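Particle-associated lyase (Acinetobacter bacteriophage AP22, PDB 4Y9V) probably cleaves the capsular polysaccharide of Acinetobacter baumannii, acting as a tailspike lyase of the phage particle. Local coordinates at residues N296-A301 and S327-S332; H347-Y352 and N364-E369. One frame throughout, in Å; residues are numbered along the deposited sequence.

Contacts 1 and 2 lie in the pectin lyase-like part of the chain, where parallel strands of successive coils stack into a right-handed beta-helix. Their order along the sequence is serial: 296-301 with 327-332 is complete before 347-352 with 364-369 begins. Strands 293-297, 323-327, 349-351 and 366-368 follow one another, each parallel to the next, so the two contacts are two steps of one ladder, separated by the pairing of 323-327 with 349-351, with centres about 13 Å apart. They touch through Asn-351, whose amide nitrogen reaches Ser-327. Contact 1 runs out into the loops beside the bound saccharide, whereas contact 2 stays mainly within the stacked strands; both meet the second subunit.

Contact 1: N296-A301 and S327-S332; sequences NSTRHA and SETDTS. With SO4 (sulfate ion), chain K.
The end of one parallel beta-helix rung and the loops that leave it beside the saccharide site make up this contact, in which Ser-297 pairs with Ser-327. Glu-328 N donates to Ser-297 O at 2.8 Å. Beyond the strand, Thr-298 O is gripped twice, by the backbone N and the side chain of Thr-329; OG1 lies 2.8 Å from that oxygen, placed there by a chi1 of 66° that sets it between backbone N and carbonyl carbon. The hydroxyl also accepts a hydrogen bond from a water that in turn accepts from Arg-299 NE, tying the guanidinium to the loop.

His-300 lies deeper. Its ND1 donates to Ser-332 O over 2.8 Å, with the oxygen only 6° out of the ring plane. This bond fixes the ring's rotation and aims NE2 at a sulfate ion, probably from the crystallisation liquor, whose O2 stands 2.7 Å from NE2 on an almost straight line of 178°. Arg-299 reaches the same ion from its guanidinium edge, NH2 being 2.9 Å from O3, while the methyl CG2 of Thr-331 packs on its CA and CB. Tyr-278 and Arg-166, both of the glycan pocket, also hydrogen-bond to the ion.

Thr-298 OG1 bonds to Ala-271 O, and Glu-328 forms a salt bridge with Lys-186 of the second subunit. Strand 293-297 also pairs with 268-269, and 323-327 with 349-351, which puts the two paired strands of this contact in the middle of the ladder.

Contact 2: H347-Y352 and N364-E369; sequences HCTTNY and NCDIYE
His-347 and Asn-364 meet as a stacked pair just before two parallel strands. From CB of Asn-364 outward, each atom can be placed: CB stands 3.3 Å from the centroid of the His-347 ring, a CH-pi contact over the centre of the face. CG, set anti to the carbonyl carbon by a chi1 of -57°, comes 3.5 Å from His-347 CE1, and the amide plane lies 17° from the ring plane. At the tip, ND2 passes 3.6 Å from the same CE1 while giving its hydrogen bond to Asp-346 OD1. Tyr-319 of the second subunit also meets the imidazole.

Past this pair, the axes of strands 349-351 and 366-368 approach to 4.8 Å, 10° from parallel. Donors come from each strand in turn: Asp-366 N to Cys-348 O, Thr-350 N to Asp-366 O, Tyr-368 N to Thr-350 O, then Tyr-352 N to Tyr-368 O. Before the first of them, Cys-348 N points at Cys-365 SG, a long bond of 3.6 Å.

Thr-349, Asp-366 and Tyr-368 share one face of the sheet. Methyl CG2 of Thr-349 touches the tyrosine at its edge, 3.6 Å from CE2, and a water accepts from Thr-349 OG1 and donates to Asp-366 OD1. That carboxylate oxygen also forms a salt bridge with Arg-342 of the second subunit, which places this face at the subunit interface. On the other face, Thr-350 and Ile-367 lie side by side. In-register parallel bridges between consecutive coils, with like positions stacked, are the signature of the right-handed parallel beta-helix of pectin lyase-like proteins.

Contact 1: N296-A301 and S327-S332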
ATOM      1  N   ASN A 296     -16.905 -16.235  -1.383  1.00  4.83           N
ATOM      2  CA  ASN A 296     -18.283 -15.935  -1.748  1.00  4.92           C
ATOM      3  C   ASN A 296     -19.213 -16.522  -0.692  1.00  5.02           C
ATOM      4  O   ASN A 296     -18.973 -17.614  -0.154  1.00  6.45           O
ATOM      5  CB  ASN A 296     -18.612 -16.541  -3.106  1.00  5.97           C
ATOM      6  CG  ASN A 296     -17.843 -15.878  -4.210  1.00  6.25           C
ATOM      7  OD1 ASN A 296     -17.686 -14.663  -4.220  1.00  6.44           O
ATOM      8  ND2 ASN A 296     -17.416 -16.640  -5.186  1.00  9.25           N
ATOM      9  N   SER A 297     -20.292 -15.803  -0.398  1.00  4.48           N
ATOM     10  CA  SER A 297     -21.220 -16.245   0.632  1.00  4.78           C
ATOM     11  C   SER A 297     -22.609 -15.711   0.376  1.00  4.54           C
ATOM     12  O   SER A 297     -22.795 -14.670  -0.260  1.00  4.83           O
ATOM     13  CB  SER A 297     -20.696 -15.718   1.979  1.00  5.50           C
ATOM     14  OG  SER A 297     -21.574 -16.082   3.026  1.00  7.10           O
ATOM     15  N   THR A 298     -23.623 -16.345   0.997  1.00  4.79           N
ATOM     16  CA  THR A 298     -24.948 -15.754   1.029  1.00  4.81           C
ATOM     17  C   THR A 298     -24.911 -14.343   1.627  1.00  4.69           C
ATOM     18  O   THR A 298     -25.590 -13.452   1.126  1.00  5.23           O
ATOM     19  CB  THR A 298     -25.923 -16.642   1.828  1.00  4.94           C
ATOM     20  OG1 THR A 298     -25.971 -17.901   1.146  1.00  5.33           O
ATOM     21  CG2 THR A 298     -27.299 -16.033   1.942  1.00  5.84           C
ATOM     22  N   ARG A 299     -24.170 -14.186   2.733  1.00  4.88           N
ATOM     23  CA  ARG A 299     -23.968 -12.886   3.369  1.00  4.84           C
ATOM     24  C   ARG A 299     -22.461 -12.574   3.317  1.00  4.87           C
ATOM     25  O   ARG A 299     -21.850 -12.736   2.276  1.00  5.57           O
ATOM     26  CB  ARG A 299     -24.657 -12.773   4.735  1.00  4.97           C
ATOM     27  CG  ARG A 299     -26.150 -13.031   4.648  1.00  5.33           C
ATOM     28  CD  ARG A 299     -26.906 -12.764   5.933  1.00  5.67           C
ATOM     29  NE  ARG A 299     -26.847 -11.359   6.302  1.00  6.00           N
ATOM     30  CZ  ARG A 299     -26.177 -10.821   7.289  1.00  5.94           C
ATOM     31  NH1 ARG A 299     -25.448 -11.531   8.128  1.00  6.42           N
ATOM     32  NH2 ARG A 299     -26.220  -9.487   7.457  1.00  7.42           N
ATOM     33  N   HIS A 300     -21.876 -12.068   4.393  1.00  4.85           N
ATOM     34  CA  HIS A 300     -20.491 -11.607   4.305  1.00  4.77           C
ATOM     35  C   HIS A 300     -19.571 -12.765   3.875  1.00  4.67           C
ATOM     36  O   HIS A 300     -19.637 -13.874   4.398  1.00  5.12           O
ATOM     37  CB  HIS A 300     -20.008 -11.039   5.624  1.00  5.42           C
ATOM     38  CG  HIS A 300     -20.868  -9.970   6.194  1.00  5.24           C
ATOM     39  ND1 HIS A 300     -21.223  -8.833   5.536  1.00  5.81           N
ATOM     40  CD2 HIS A 300     -21.395  -9.834   7.442  1.00  7.07           C
ATOM     41  CE1 HIS A 300     -21.959  -8.040   6.300  1.00  6.74           C
ATOM     42  NE2 HIS A 300     -22.089  -8.631   7.461  1.00  7.38           N
ATOM     43  N   ALA A 301     -18.669 -12.447   2.947  1.00  4.74           N
ATOM     44  CA  ALA A 301     -17.668 -13.407   2.499  1.00  4.72           C
ATOM     45  C   ALA A 301     -16.567 -13.606   3.539  1.00  4.72           C
ATOM     46  O   ALA A 301     -16.219 -14.728   3.857  1.00  5.20           O
ATOM     47  CB  ALA A 301     -17.136 -12.985   1.150  1.00  5.19           C
ATOM     48  N   SER A 327     -20.957 -11.059  -1.471  0.63  4.61           N
ATOM     49  CA  SER A 327     -22.171 -11.613  -0.904  0.63  4.49           C
ATOM     50  C   SER A 327     -23.237 -11.710  -1.990  0.63  4.64           C
ATOM     51  O   SER A 327     -23.373 -10.793  -2.827  0.63  6.80           O
ATOM     52  CB  SER A 327     -22.697 -10.774   0.256  0.63  4.84           C
ATOM     53  OG  SER A 327     -23.139  -9.507  -0.188  0.63  5.52           O
ATOM     54  N   GLU A 328     -24.037 -12.758  -1.933  0.74  4.92           N
ATOM     55  CA  GLU A 328     -25.166 -12.922  -2.878  0.74  5.39           C
ATOM     56  C   GLU A 328     -26.334 -12.029  -2.513  0.74  5.23           C
ATOM     57  O   GLU A 328     -26.951 -11.415  -3.417  0.74  6.63           O
ATOM     58  CB  GLU A 328     -25.564 -14.416  -2.841  0.74  6.46           C
ATOM     59  CG  GLU A 328     -26.794 -14.724  -3.704  0.74  5.84           C
ATOM     60  CD  GLU A 328     -28.102 -14.647  -2.967  0.74  6.07           C
ATOM     61  OE1 GLU A 328     -28.170 -15.210  -1.852  0.74  7.25           O
ATOM     62  OE2 GLU A 328     -29.080 -14.168  -3.582  0.74  9.05           O
ATOM     63  N   THR A 329     -26.674 -11.935  -1.229  1.00  5.19           N
ATOM     64  CA  THR A 329     -27.649 -10.975  -0.771  1.00  5.34           C
ATOM     65  C   THR A 329     -27.027  -9.572  -0.780  1.00  5.19           C
ATOM     66  O   THR A 329     -25.826  -9.400  -0.950  1.00  5.77           O
ATOM     67  CB  THR A 329     -28.192 -11.326   0.619  1.00  5.69           C
ATOM     68  OG1 THR A 329     -27.152 -11.208   1.584  1.00  5.93           O
ATOM     69  CG2 THR A 329     -28.846 -12.704   0.651  1.00  6.66           C
ATOM     70  N   ASP A 330     -27.865  -8.567  -0.516  1.00  5.39           N
ATOM     71  CA  ASP A 330     -27.435  -7.172  -0.656  1.00  5.29           C
ATOM     72  C   ASP A 330     -26.724  -6.589   0.555  1.00  5.66           C
ATOM     73  O   ASP A 330     -26.730  -5.372   0.711  1.00  8.97           O
ATOM     74  CB  ASP A 330     -28.614  -6.301  -1.061  1.00  5.57           C
ATOM     75  CG  ASP A 330     -28.210  -4.980  -1.702  1.00  5.30           C
ATOM     76  OD1 ASP A 330     -27.283  -5.023  -2.561  1.00  5.44           O
ATOM     77  OD2 ASP A 330     -28.835  -3.944  -1.381  1.00  5.83           O
ATOM     78  N   THR A 331     -26.049  -7.396   1.323  1.00  5.85           N
ATOM     79  CA  THR A 331     -25.113  -6.947   2.348  1.00  5.62           C
ATOM     80  C   THR A 331     -23.724  -6.779   1.707  1.00  5.30           C
ATOM     81  O   THR A 331     -23.620  -6.618   0.506  1.00  7.92           O
ATOM     82  CB  THR A 331     -25.184  -7.851   3.568  1.00  6.99           C
ATOM     83  OG1 THR A 331     -24.400  -7.282   4.628  1.00  8.38           O
ATOM     84  CG2 THR A 331     -24.701  -9.257   3.330  1.00  8.62           C
ATOM     85  N   SER A 332     -22.688  -6.775   2.545  1.00  5.28           N
ATOM     86  CA  SER A 332     -21.327  -6.555   2.058  1.00  5.08           C
ATOM     87  C   SER A 332     -20.535  -7.839   1.960  1.00  5.01           C
ATOM     88  O   SER A 332     -20.594  -8.732   2.806  1.00  5.65           O
ATOM     89  CB  SER A 332     -20.590  -5.574   2.961  1.00  5.50           C
ATOM     90  OG  SER A 332     -20.522  -6.082   4.299  1.00  5.92           O
TER
HETATM   91  S   SO4 K 809     -24.142  -8.729  10.398  0.80  6.01           S
HETATM   92  O1  SO4 K 809     -23.968  -8.386  11.800  1.00  8.21           O
HETATM   93  O2  SO4 K 809     -23.559  -7.668   9.558  1.00  9.44           O
HETATM   94  O3  SO4 K 809     -25.593  -8.818  10.163  1.00  9.85           O
HETATM   95  O4  SO4 K 809     -23.520 -10.013   9.997  1.00  7.53           O
HETATM   96  O   HOH W   1     -26.746 -17.590  -1.497  0.62  8.95           O
HETATM   97  O   HOH W   2     -28.180 -10.144   3.967  1.00  8.27           O

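Contact 2: H347-Y352 and N364-E369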
ATOM      1  N   HIS A 347      -6.462  -3.233  -1.503  1.00  4.68           N
ATOM      2  CA  HIS A 347      -6.392  -3.899  -2.821  1.00  5.17           C
ATOM      3  C   HIS A 347      -7.365  -5.065  -2.886  1.00  5.15           C
ATOM      4  O   HIS A 347      -7.077  -6.107  -3.488  1.00  6.80           O
ATOM      5  CB  HIS A 347      -4.944  -4.279  -3.193  1.00  6.43           C
ATOM      6  CG  HIS A 347      -4.147  -3.086  -3.691  1.00  7.52           C
ATOM      7  ND1 HIS A 347      -3.210  -2.335  -3.079  1.00 10.47           N
ATOM      8  CD2 HIS A 347      -4.312  -2.532  -4.919  1.00  7.89           C
ATOM      9  CE1 HIS A 347      -2.786  -1.370  -3.952  1.00  9.05           C
ATOM     10  NE2 HIS A 347      -3.467  -1.483  -5.043  1.00 11.59           N
ATOM     11  N   CYS A 348      -8.552  -4.889  -2.314  1.00  4.83           N
ATOM     12  CA  CYS A 348      -9.629  -5.875  -2.349  1.00  4.80           C
ATOM     13  C   CYS A 348     -10.778  -5.366  -3.206  1.00  4.69           C
ATOM     14  O   CYS A 348     -10.886  -4.171  -3.491  1.00  5.81           O
ATOM     15  CB  CYS A 348     -10.141  -6.175  -0.943  1.00  5.07           C
ATOM     16  SG  CYS A 348      -8.939  -6.962   0.159  1.00  5.60           S
ATOM     17  N   THR A 349     -11.646  -6.291  -3.586  1.00  4.70           N
ATOM     18  CA  THR A 349     -12.882  -5.977  -4.280  1.00  4.66           C
ATOM     19  C   THR A 349     -14.036  -6.495  -3.421  1.00  4.91           C
ATOM     20  O   THR A 349     -13.970  -7.620  -2.912  1.00  5.60           O
ATOM     21  CB  THR A 349     -12.904  -6.636  -5.663  1.00  5.46           C
ATOM     22  OG1 THR A 349     -11.859  -6.019  -6.442  1.00  6.48           O
ATOM     23  CG2 THR A 349     -14.229  -6.424  -6.381  1.00  6.78           C
ATOM     24  N   THR A 350     -15.087  -5.678  -3.302  1.00  4.68           N
ATOM     25  CA  THR A 350     -16.268  -6.063  -2.531  1.00  4.59           C
ATOM     26  C   THR A 350     -17.473  -5.370  -3.122  1.00  4.46           C
ATOM     27  O   THR A 350     -17.396  -4.254  -3.636  1.00  5.16           O
ATOM     28  CB  THR A 350     -16.094  -5.702  -1.040  1.00  4.91           C
ATOM     29  OG1 THR A 350     -17.285  -6.065  -0.326  1.00  4.98           O
ATOM     30  CG2 THR A 350     -15.717  -4.273  -0.790  1.00  5.62           C
ATOM     31  N   ASN A 351     -18.633  -6.025  -2.997  1.00  4.50           N
ATOM     32  CA  ASN A 351     -19.921  -5.318  -3.095  1.00  4.49           C
ATOM     33  C   ASN A 351     -20.274  -4.847  -1.683  1.00  4.52           C
ATOM     34  O   ASN A 351     -20.432  -5.677  -0.780  1.00  5.11           O
ATOM     35  CB  ASN A 351     -21.032  -6.174  -3.687  1.00  4.74           C
ATOM     36  CG  ASN A 351     -21.325  -7.467  -2.951  1.00  5.17           C
ATOM     37  OD1 ASN A 351     -20.449  -8.334  -2.851  1.00  5.73           O
ATOM     38  ND2 ASN A 351     -22.526  -7.617  -2.461  1.00  7.32           N
ATOM     39  N   TYR A 352     -20.347  -3.524  -1.525  1.00  4.49           N
ATOM     40  CA  TYR A 352     -20.671  -2.866  -0.261  1.00  4.49           C
ATOM     41  C   TYR A 352     -19.549  -3.097   0.760  1.00  4.52           C
ATOM     42  O   TYR A 352     -18.599  -3.831   0.544  1.00  5.71           O
ATOM     43  CB  TYR A 352     -22.060  -3.266   0.246  1.00  5.02           C
ATOM     44  CG  TYR A 352     -22.788  -2.349   1.190  1.00  4.85           C
ATOM     45  CD1 TYR A 352     -22.987  -1.004   0.884  1.00  4.98           C
ATOM     46  CD2 TYR A 352     -23.380  -2.823   2.353  1.00  5.50           C
ATOM     47  CE1 TYR A 352     -23.728  -0.154   1.708  1.00  5.26           C
ATOM     48  CE2 TYR A 352     -24.153  -2.012   3.151  1.00  5.93           C
ATOM     49  CZ  TYR A 352     -24.336  -0.691   2.834  1.00  5.17           C
ATOM     50  OH  TYR A 352     -25.150   0.075   3.642  1.00  5.88           O
ATOM     51  N   ASN A 364      -7.318   1.389  -1.654  1.00  4.42           N
ATOM     52  CA  ASN A 364      -7.023   0.794  -2.956  1.00  4.71           C
ATOM     53  C   ASN A 364      -8.035  -0.305  -3.328  1.00  4.73           C
ATOM     54  O   ASN A 364      -7.656  -1.234  -4.062  1.00  5.63           O
ATOM     55  CB  ASN A 364      -5.589   0.249  -3.009  1.00  5.53           C
ATOM     56  CG  ASN A 364      -4.599   1.347  -2.685  1.00  6.21           C
ATOM     57  OD1 ASN A 364      -4.562   2.363  -3.351  1.00  7.32           O
ATOM     58  ND2 ASN A 364      -3.836   1.111  -1.612  1.00  7.07           N
ATOM     59  N   CYS A 365      -9.249  -0.184  -2.864  1.00  4.47           N
ATOM     60  CA  CYS A 365     -10.271  -1.196  -3.105  1.00  4.52           C
ATOM     61  C   CYS A 365     -11.226  -0.772  -4.226  1.00  4.63           C
ATOM     62  O   CYS A 365     -11.464   0.416  -4.419  1.00  6.43           O
ATOM     63  CB  CYS A 365     -11.131  -1.444  -1.855  1.00  4.75           C
ATOM     64  SG  CYS A 365     -10.263  -2.301  -0.497  1.00  4.97           S
ATOM     65  N   ASP A 366     -11.802  -1.775  -4.869  0.64  4.57           N
ATOM     66  CA  ASP A 366     -12.921  -1.621  -5.785  0.64  4.56           C
ATOM     67  C   ASP A 366     -14.179  -1.931  -4.980  0.64  4.51           C
ATOM     68  O   ASP A 366     -14.330  -3.070  -4.524  0.64  6.21           O
ATOM     69  CB  ASP A 366     -12.825  -2.596  -6.967  0.64  5.64           C
ATOM     70  CG  ASP A 366     -11.825  -2.207  -8.025  0.64  6.55           C
ATOM     71  OD1 ASP A 366     -11.644  -3.011  -8.948  0.64  8.71           O
ATOM     72  OD2 ASP A 366     -11.301  -1.080  -7.922  0.64 10.31           O
ATOM     73  N   ILE A 367     -15.032  -0.926  -4.789  1.00  4.66           N
ATOM     74  CA  ILE A 367     -16.198  -1.063  -3.926  1.00  4.74           C
ATOM     75  C   ILE A 367     -17.446  -0.764  -4.749  1.00  4.75           C
ATOM     76  O   ILE A 367     -17.654   0.353  -5.212  1.00  5.59           O
ATOM     77  CB  ILE A 367     -16.140  -0.146  -2.690  1.00  5.20           C
ATOM     78  CG1 ILE A 367     -14.816  -0.331  -1.920  1.00  5.71           C
ATOM     79  CG2 ILE A 367     -17.354  -0.418  -1.805  1.00  6.27           C
ATOM     80  CD1 ILE A 367     -14.625   0.612  -0.780  1.00  7.36           C
ATOM     81  N   TYR A 368     -18.277  -1.808  -4.917  0.51  4.94           N
ATOM     82  CA  TYR A 368     -19.523  -1.690  -5.647  0.51  4.56           C
ATOM     83  C   TYR A 368     -20.665  -1.252  -4.725  0.51  4.44           C
ATOM     84  O   TYR A 368     -20.822  -1.743  -3.609  0.51  5.43           O
ATOM     85  CB  TYR A 368     -19.931  -3.002  -6.325  0.51  5.68           C
ATOM     86  CG  TYR A 368     -18.959  -3.444  -7.385  0.51  5.45           C
ATOM     87  CD1 TYR A 368     -18.957  -2.975  -8.676  0.51  5.86           C
ATOM     88  CD2 TYR A 368     -18.026  -4.386  -7.033  0.51  8.49           C
ATOM     89  CE1 TYR A 368     -18.022  -3.404  -9.644  0.51  6.85           C
ATOM     90  CE2 TYR A 368     -17.099  -4.836  -7.937  0.51 10.09           C
ATOM     91  CZ  TYR A 368     -17.103  -4.335  -9.223  0.51  8.98           C
ATOM     92  OH  TYR A 368     -16.185  -4.815 -10.133  0.51 13.00           O
ATOM     93  N   GLU A 369     -21.500  -0.367  -5.233  1.00  4.81           N
ATOM     94  CA  GLU A 369     -22.656   0.091  -4.495  1.00  4.82           C
ATOM     95  C   GLU A 369     -23.626  -1.057  -4.277  1.00  4.95           C
ATOM     96  O   GLU A 369     -23.872  -1.856  -5.194  1.00  5.74           O
ATOM     97  CB  GLU A 369     -23.345   1.201  -5.302  1.00  5.39           C
ATOM     98  CG  GLU A 369     -24.364   1.969  -4.477  1.00  5.47           C
ATOM     99  CD  GLU A 369     -25.203   2.980  -5.230  1.00  5.46           C
ATOM    100  OE1 GLU A 369     -25.253   2.943  -6.468  1.00  7.90           O
ATOM    101  OE2 GLU A 369     -25.858   3.759  -4.513  1.00  6.06           O
TER
HETATM  102  O   HOH W   3      -8.697  -3.102  -5.910  1.00 12.28           O
HETATM  103  O   HOH W   4     -12.332  -5.763  -9.060  0.69  7.91           O